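Local coordinates for conserved hypothetical protein (PDB 2FNA) that probably binds and hydrolyses ATP as an archaeal AAA+ ATPase, here holding ADP, though its cellular role is not established, at residues A[295-309]-A[325-338]. Numbering follows the deposited sequence.
Sequences IMRTLSKCGKWSDVK and IYNYLTQLTKHSWI. With EDO (1,2-ethanediol), chain J.
The carbonyl oxygen of L329, whose side chain is the knob of this contact, is gripped twice from within its own helix: T333 N and T333 OG1 approach on the two sides of the carbonyl plane, the hydroxyl at 2.9 Å from L329 O. The hydroxyl is thus spent within the helix, and the side chains of 325-338 that meet 295-309 do so through carbon atoms. L329 sits as a knob in a hole formed by I295, L299, W305 and V308, CD2 lying 4.0 Å from I295 CG2 while CD1 turns to the indole. W305 swings to the helix because its CG is anti to the backbone N (chi1 -177°), and I325 CG2 lies over one face of the six-membered ring, 3.4 Å from its centroid, a CH-pi contact 13° off the normal. Y326 CB lies at the rim of that ring, level with it. An alanine in place of W305 would remove the ring and would probably leave I325 CG2 without its aromatic face and open one wall of the pocket around L329. Helices 289-299, 305-316 and 322-334 pack around a shared core, and with the two-stranded hairpin, whose Y345 touches L299, L329 and I338, they are consistent with the winged helix-turn-helix of the MCM C-terminal family. Before the second of these helices, K304 is the N-cap residue, and K304 N donates to D307 OD2 at 2.7 Å, on the anti lone pair of that oxygen. Packing tightens where I295 CG2 presses on L332 CD1 at 3.4 Å, closer than usual for carbons, and I295 CD1 meets Y328 CB, the two side chains crossing at about a right angle. Bent at chi2 and chi3, selenomethionine M296 brings SE to 3.7 Å from I338 CG2 and also against L332 CD2, and both M296 and L332 touch F278 of helix 259-282.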
loop_
_atom_site.group_PDB
_atom_site.type_symbol
_atom_site.label_atom_id
_atom_site.label_comp_id
_atom_site.label_asym_id
_atom_site.label_seq_id
_atom_site.Cartn_x
_atom_site.Cartn_y
_atom_site.Cartn_z
ATOM N N ILE A 295 -11.523 -4.780 -20.882
ATOM C CA ILE A 295 -12.170 -3.758 -20.046
ATOM C C ILE A 295 -11.266 -2.546 -19.837
ATOM O O ILE A 295 -11.738 -1.408 -19.894
ATOM C CB ILE A 295 -12.571 -4.322 -18.667
ATOM C CG1 ILE A 295 -13.809 -5.237 -18.799
ATOM C CG2 ILE A 295 -12.814 -3.179 -17.663
ATOM C CD1 ILE A 295 -14.154 -6.028 -17.552
HETATM N N MSE A 296 -9.976 -2.786 -19.582
HETATM C CA MSE A 296 -9.053 -1.684 -19.248
HETATM C C MSE A 296 -8.719 -0.827 -20.457
HETATM O O MSE A 296 -8.627 0.405 -20.365
HETATM C CB MSE A 296 -7.774 -2.221 -18.616
HETATM C CG MSE A 296 -7.963 -2.776 -17.227
HETATM SE SE MSE A 296 -8.745 -1.498 -15.959
HETATM C CE MSE A 296 -7.433 -0.150 -16.029
ATOM N N ARG A 297 -8.512 -1.485 -21.587
ATOM C CA ARG A 297 -8.361 -0.789 -22.852
ATOM C C ARG A 297 -9.615 0.021 -23.155
ATOM O O ARG A 297 -9.535 1.176 -23.568
ATOM C CB ARG A 297 -8.062 -1.787 -23.967
ATOM C CG ARG A 297 -6.683 -2.430 -23.828
ATOM C CD ARG A 297 -6.426 -3.511 -24.881
ATOM N NE ARG A 297 -5.308 -4.364 -24.471
ATOM C CZ ARG A 297 -4.911 -5.464 -25.109
ATOM N NH1 ARG A 297 -5.531 -5.864 -26.215
ATOM N NH2 ARG A 297 -3.883 -6.168 -24.637
ATOM N N THR A 298 -10.773 -0.581 -22.927
ATOM C CA THR A 298 -12.051 0.098 -23.168
ATOM C C THR A 298 -12.194 1.334 -22.286
ATOM O O THR A 298 -12.643 2.391 -22.746
ATOM C CB THR A 298 -13.259 -0.853 -22.955
ATOM O OG1 THR A 298 -13.148 -1.954 -23.857
ATOM C CG2 THR A 298 -14.592 -0.135 -23.187
ATOM N N LEU A 299 -11.797 1.207 -21.027
ATOM C CA LEU A 299 -11.960 2.293 -20.069
ATOM C C LEU A 299 -10.786 3.277 -20.029
ATOM O O LEU A 299 -10.813 4.200 -19.232
ATOM C CB LEU A 299 -12.189 1.725 -18.672
ATOM C CG LEU A 299 -13.532 1.036 -18.422
ATOM C CD1 LEU A 299 -13.517 0.512 -17.015
ATOM C CD2 LEU A 299 -14.706 1.966 -18.622
ATOM N N SER A 300 -9.776 3.095 -20.880
ATOM C CA SER A 300 -8.605 3.979 -20.908
ATOM C C SER A 300 -8.980 5.463 -21.025
ATOM O O SER A 300 -8.474 6.289 -20.278
ATOM C CB SER A 300 -7.655 3.584 -22.054
ATOM O OG SER A 300 -6.542 4.471 -22.153
ATOM N N LYS A 301 -9.863 5.794 -21.964
ATOM C CA LYS A 301 -10.360 7.180 -22.111
ATOM C C LYS A 301 -11.683 7.342 -21.367
ATOM O O LYS A 301 -12.445 8.262 -21.650
ATOM C CB LYS A 301 -10.547 7.549 -23.590
ATOM C CG LYS A 301 -9.254 7.678 -24.397
ATOM N N CYS A 302 -11.926 6.443 -20.409
ATOM C CA CYS A 302 -13.171 6.320 -19.640
ATOM C C CYS A 302 -14.314 5.819 -20.487
ATOM O O CYS A 302 -14.262 5.871 -21.716
ATOM C CB CYS A 302 -13.563 7.631 -18.952
ATOM S SG CYS A 302 -12.174 8.487 -18.236
ATOM N N GLY A 303 -15.339 5.321 -19.811
ATOM C CA GLY A 303 -16.522 4.795 -20.483
ATOM C C GLY A 303 -17.605 4.361 -19.513
ATOM O O GLY A 303 -17.395 4.331 -18.294
ATOM N N LYS A 304 -18.771 4.029 -20.062
ATOM C CA LYS A 304 -19.898 3.555 -19.257
ATOM C C LYS A 304 -20.028 2.038 -19.396
ATOM O O LYS A 304 -19.377 1.427 -20.249
ATOM C CB LYS A 304 -21.181 4.256 -19.712
ATOM C CG LYS A 304 -21.150 5.788 -19.539
ATOM C CD LYS A 304 -21.905 6.521 -20.648
ATOM C CE LYS A 304 -22.780 7.653 -20.102
ATOM N NZ LYS A 304 -24.035 7.140 -19.455
ATOM N N TRP A 305 -20.852 1.445 -18.534
ATOM C CA TRP A 305 -21.242 0.031 -18.610
ATOM C C TRP A 305 -21.515 -0.442 -20.030
ATOM O O TRP A 305 -21.007 -1.484 -20.446
ATOM C CB TRP A 305 -22.507 -0.177 -17.797
ATOM C CG TRP A 305 -22.979 -1.579 -17.726
ATOM C CD1 TRP A 305 -23.659 -2.278 -18.689
ATOM C CD2 TRP A 305 -22.847 -2.459 -16.612
ATOM N NE1 TRP A 305 -23.940 -3.546 -18.245
ATOM C CE2 TRP A 305 -23.452 -3.683 -16.971
ATOM C CE3 TRP A 305 -22.274 -2.337 -15.347
ATOM C CZ2 TRP A 305 -23.498 -4.771 -16.107
ATOM C CZ3 TRP A 305 -22.318 -3.420 -14.491
ATOM C CH2 TRP A 305 -22.923 -4.619 -14.875
ATOM N N SER A 306 -22.352 0.308 -20.753
ATOM C CA SER A 306 -22.681 -0.014 -22.139
ATOM C C SER A 306 -21.419 -0.175 -22.989
ATOM O O SER A 306 -21.345 -1.096 -23.802
ATOM C CB SER A 306 -23.604 1.048 -22.759
ATOM O OG SER A 306 -23.167 2.370 -22.499
ATOM N N ASP A 307 -20.418 0.690 -22.774
ATOM C CA ASP A 307 -19.167 0.623 -23.541
ATOM C C ASP A 307 -18.375 -0.652 -23.195
ATOM O O ASP A 307 -17.794 -1.304 -24.070
ATOM C CB ASP A 307 -18.306 1.875 -23.301
ATOM C CG ASP A 307 -19.029 3.172 -23.665
ATOM O OD1 ASP A 307 -19.212 3.454 -24.876
ATOM O OD2 ASP A 307 -19.420 3.909 -22.731
ATOM N N VAL A 308 -18.348 -0.989 -21.908
ATOM C CA VAL A 308 -17.687 -2.208 -21.414
ATOM C C VAL A 308 -18.402 -3.443 -22.026
ATOM O O VAL A 308 -17.772 -4.316 -22.638
ATOM C CB VAL A 308 -17.687 -2.251 -19.853
ATOM C CG1 VAL A 308 -17.198 -3.590 -19.353
ATOM C CG2 VAL A 308 -16.817 -1.120 -19.263
ATOM N N LYS A 309 -19.717 -3.484 -21.882
ATOM C CA LYS A 309 -20.515 -4.570 -22.457
ATOM C C LYS A 309 -20.236 -4.721 -23.946
ATOM O O LYS A 309 -19.929 -5.818 -24.422
ATOM C CB LYS A 309 -22.002 -4.309 -22.247
ATOM C CG LYS A 309 -22.896 -5.539 -22.469
ATOM C CD LYS A 309 -24.304 -5.285 -21.920
ATOM C CE LYS A 309 -25.080 -6.577 -21.703
ATOM N NZ LYS A 309 -25.492 -7.155 -23.007
ATOM N N ILE A 325 -20.237 -9.063 -15.866
ATOM C CA ILE A 325 -19.784 -7.672 -16.035
ATOM C C ILE A 325 -19.622 -6.951 -14.684
ATOM O O ILE A 325 -18.623 -6.301 -14.446
ATOM C CB ILE A 325 -20.763 -6.829 -16.899
ATOM C CG1 ILE A 325 -20.979 -7.447 -18.297
ATOM C CG2 ILE A 325 -20.270 -5.370 -17.004
ATOM C CD1 ILE A 325 -19.985 -7.020 -19.359
ATOM N N TYR A 326 -20.634 -7.066 -13.834
ATOM C CA TYR A 326 -20.630 -6.482 -12.506
ATOM C C TYR A 326 -19.432 -6.970 -11.696
ATOM O O TYR A 326 -18.756 -6.181 -11.028
ATOM C CB TYR A 326 -21.929 -6.849 -11.778
ATOM C CG TYR A 326 -22.018 -6.332 -10.351
ATOM C CD1 TYR A 326 -22.415 -5.020 -10.087
ATOM C CD2 TYR A 326 -21.713 -7.157 -9.265
ATOM C CE1 TYR A 326 -22.504 -4.540 -8.788
ATOM C CE2 TYR A 326 -21.798 -6.686 -7.963
ATOM C CZ TYR A 326 -22.195 -5.377 -7.732
ATOM O OH TYR A 326 -22.280 -4.900 -6.441
ATOM N N ASN A 327 -19.181 -8.277 -11.751
ATOM C CA ASN A 327 -18.082 -8.883 -10.997
ATOM C C ASN A 327 -16.710 -8.392 -11.473
ATOM O O ASN A 327 -15.833 -8.137 -10.651
ATOM C CB ASN A 327 -18.178 -10.416 -11.064
ATOM C CG ASN A 327 -16.931 -11.126 -10.530
ATOM O OD1 ASN A 327 -16.526 -10.938 -9.376
ATOM N ND2 ASN A 327 -16.342 -11.987 -11.365
ATOM N N TYR A 328 -16.522 -8.265 -12.787
ATOM C CA TYR A 328 -15.252 -7.761 -13.332
ATOM C C TYR A 328 -14.986 -6.304 -12.900
ATOM O O TYR A 328 -13.888 -5.955 -12.461
ATOM C CB TYR A 328 -15.239 -7.859 -14.862
ATOM C CG TYR A 328 -15.493 -9.241 -15.435
ATOM C CD1 TYR A 328 -14.922 -10.375 -14.861
ATOM C CD2 TYR A 328 -16.262 -9.406 -16.592
ATOM C CE1 TYR A 328 -15.137 -11.640 -15.395
ATOM C CE2 TYR A 328 -16.482 -10.676 -17.140
ATOM C CZ TYR A 328 -15.912 -11.787 -16.534
ATOM O OH TYR A 328 -16.114 -13.052 -17.049
ATOM N N LEU A 329 -15.990 -5.447 -13.022
ATOM C CA LEU A 329 -15.837 -4.057 -12.600
ATOM C C LEU A 329 -15.687 -3.925 -11.096
ATOM O O LEU A 329 -14.925 -3.096 -10.635
ATOM C CB LEU A 329 -17.000 -3.188 -13.101
ATOM C CG LEU A 329 -17.096 -3.094 -14.622
ATOM C CD1 LEU A 329 -18.390 -2.394 -15.042
ATOM C CD2 LEU A 329 -15.870 -2.397 -15.198
ATOM N N THR A 330 -16.400 -4.735 -10.328
ATOM C CA THR A 330 -16.263 -4.735 -8.859
ATOM C C THR A 330 -14.860 -5.119 -8.405
ATOM O O THR A 330 -14.329 -4.527 -7.470
ATOM C CB THR A 330 -17.274 -5.710 -8.203
ATOM O OG1 THR A 330 -18.595 -5.218 -8.429
ATOM C CG2 THR A 330 -17.028 -5.845 -6.682
ATOM N N GLN A 331 -14.280 -6.135 -9.042
ATOM C CA GLN A 331 -12.936 -6.547 -8.710
ATOM C C GLN A 331 -11.930 -5.414 -9.020
ATOM O O GLN A 331 -11.064 -5.092 -8.196
ATOM C CB GLN A 331 -12.583 -7.844 -9.446
ATOM C CG GLN A 331 -13.293 -9.075 -8.896
ATOM C CD GLN A 331 -12.994 -9.285 -7.415
ATOM O OE1 GLN A 331 -11.873 -9.614 -7.042
ATOM N NE2 GLN A 331 -13.993 -9.072 -6.569
ATOM N N LEU A 332 -12.066 -4.815 -10.197
ATOM C CA LEU A 332 -11.183 -3.722 -10.649
ATOM C C LEU A 332 -11.273 -2.537 -9.697
ATOM O O LEU A 332 -10.241 -1.927 -9.316
ATOM C CB LEU A 332 -11.552 -3.310 -12.098
ATOM C CG LEU A 332 -11.094 -4.292 -13.190
ATOM C CD1 LEU A 332 -11.669 -3.958 -14.553
ATOM C CD2 LEU A 332 -9.572 -4.324 -13.268
ATOM N N THR A 333 -12.496 -2.217 -9.277
ATOM C CA THR A 333 -12.710 -1.123 -8.316
ATOM C C THR A 333 -12.118 -1.442 -6.936
ATOM O O THR A 333 -11.508 -0.567 -6.294
ATOM C CB THR A 333 -14.194 -0.793 -8.172
ATOM O OG1 THR A 333 -14.734 -0.471 -9.454
ATOM C CG2 THR A 333 -14.405 0.378 -7.274
ATOM N N LYS A 334 -12.297 -2.683 -6.475
ATOM C CA LYS A 334 -11.784 -3.093 -5.152
ATOM C C LYS A 334 -10.267 -3.049 -5.108
ATOM O O LYS A 334 -9.692 -2.814 -4.061
ATOM C CB LYS A 334 -12.209 -4.525 -4.804
ATOM C CG LYS A 334 -13.694 -4.721 -4.608
ATOM C CD LYS A 334 -14.091 -4.715 -3.139
ATOM C CE LYS A 334 -15.260 -5.653 -2.911
ATOM N NZ LYS A 334 -15.904 -5.334 -1.616
ATOM N N HIS A 335 -9.635 -3.352 -6.242
ATOM C CA HIS A 335 -8.199 -3.414 -6.356
ATOM C C HIS A 335 -7.623 -2.062 -6.878
ATOM O O HIS A 335 -6.411 -1.912 -7.041
ATOM C CB HIS A 335 -7.766 -4.624 -7.204
ATOM C CG HIS A 335 -8.015 -5.947 -6.541
ATOM N ND1 HIS A 335 -7.023 -6.652 -5.883
ATOM C CD2 HIS A 335 -9.148 -6.683 -6.412
ATOM C CE1 HIS A 335 -7.533 -7.765 -5.390
ATOM N NE2 HIS A 335 -8.817 -7.804 -5.690
ATOM N N SER A 336 -8.496 -1.064 -7.015
ATOM C CA SER A 336 -8.112 0.338 -7.273
ATOM C C SER A 336 -7.525 0.563 -8.679
ATOM O O SER A 336 -6.736 1.494 -8.903
ATOM C CB SER A 336 -7.190 0.840 -6.175
ATOM O OG SER A 336 -7.924 1.023 -4.978
ATOM N N TRP A 337 -7.988 -0.227 -9.650
ATOM C CA TRP A 337 -7.564 -0.043 -11.046
ATOM C C TRP A 337 -8.385 1.039 -11.693
ATOM O O TRP A 337 -7.855 1.863 -12.471
ATOM C CB TRP A 337 -7.653 -1.354 -11.836
ATOM C CG TRP A 337 -6.557 -2.205 -11.460
ATOM C CD1 TRP A 337 -6.564 -3.198 -10.527
ATOM C CD2 TRP A 337 -5.218 -2.094 -11.925
ATOM N NE1 TRP A 337 -5.316 -3.745 -10.421
ATOM C CE2 TRP A 337 -4.464 -3.073 -11.257
ATOM C CE3 TRP A 337 -4.584 -1.271 -12.859
ATOM C CZ2 TRP A 337 -3.105 -3.248 -11.493
ATOM C CZ3 TRP A 337 -3.247 -1.439 -13.087
ATOM C CH2 TRP A 337 -2.513 -2.413 -12.413
ATOM N N ILE A 338 -9.673 1.037 -11.342
ATOM C CA ILE A 338 -10.618 2.047 -11.788
ATOM C C ILE A 338 -11.385 2.680 -10.627
ATOM O O ILE A 338 -11.333 2.205 -9.495
ATOM C CB ILE A 338 -11.592 1.459 -12.836
ATOM C CG1 ILE A 338 -12.527 0.391 -12.241
ATOM C CG2 ILE A 338 -10.792 0.861 -14.001
ATOM C CD1 ILE A 338 -13.504 -0.232 -13.258
HETATM C C1 EDO J . -1.594 -4.320 -22.397
HETATM O O1 EDO J . -0.724 -5.016 -23.299
HETATM C C2 EDO J . -1.639 -2.835 -22.753
HETATM O O2 EDO J . -2.849 -2.526 -23.453
#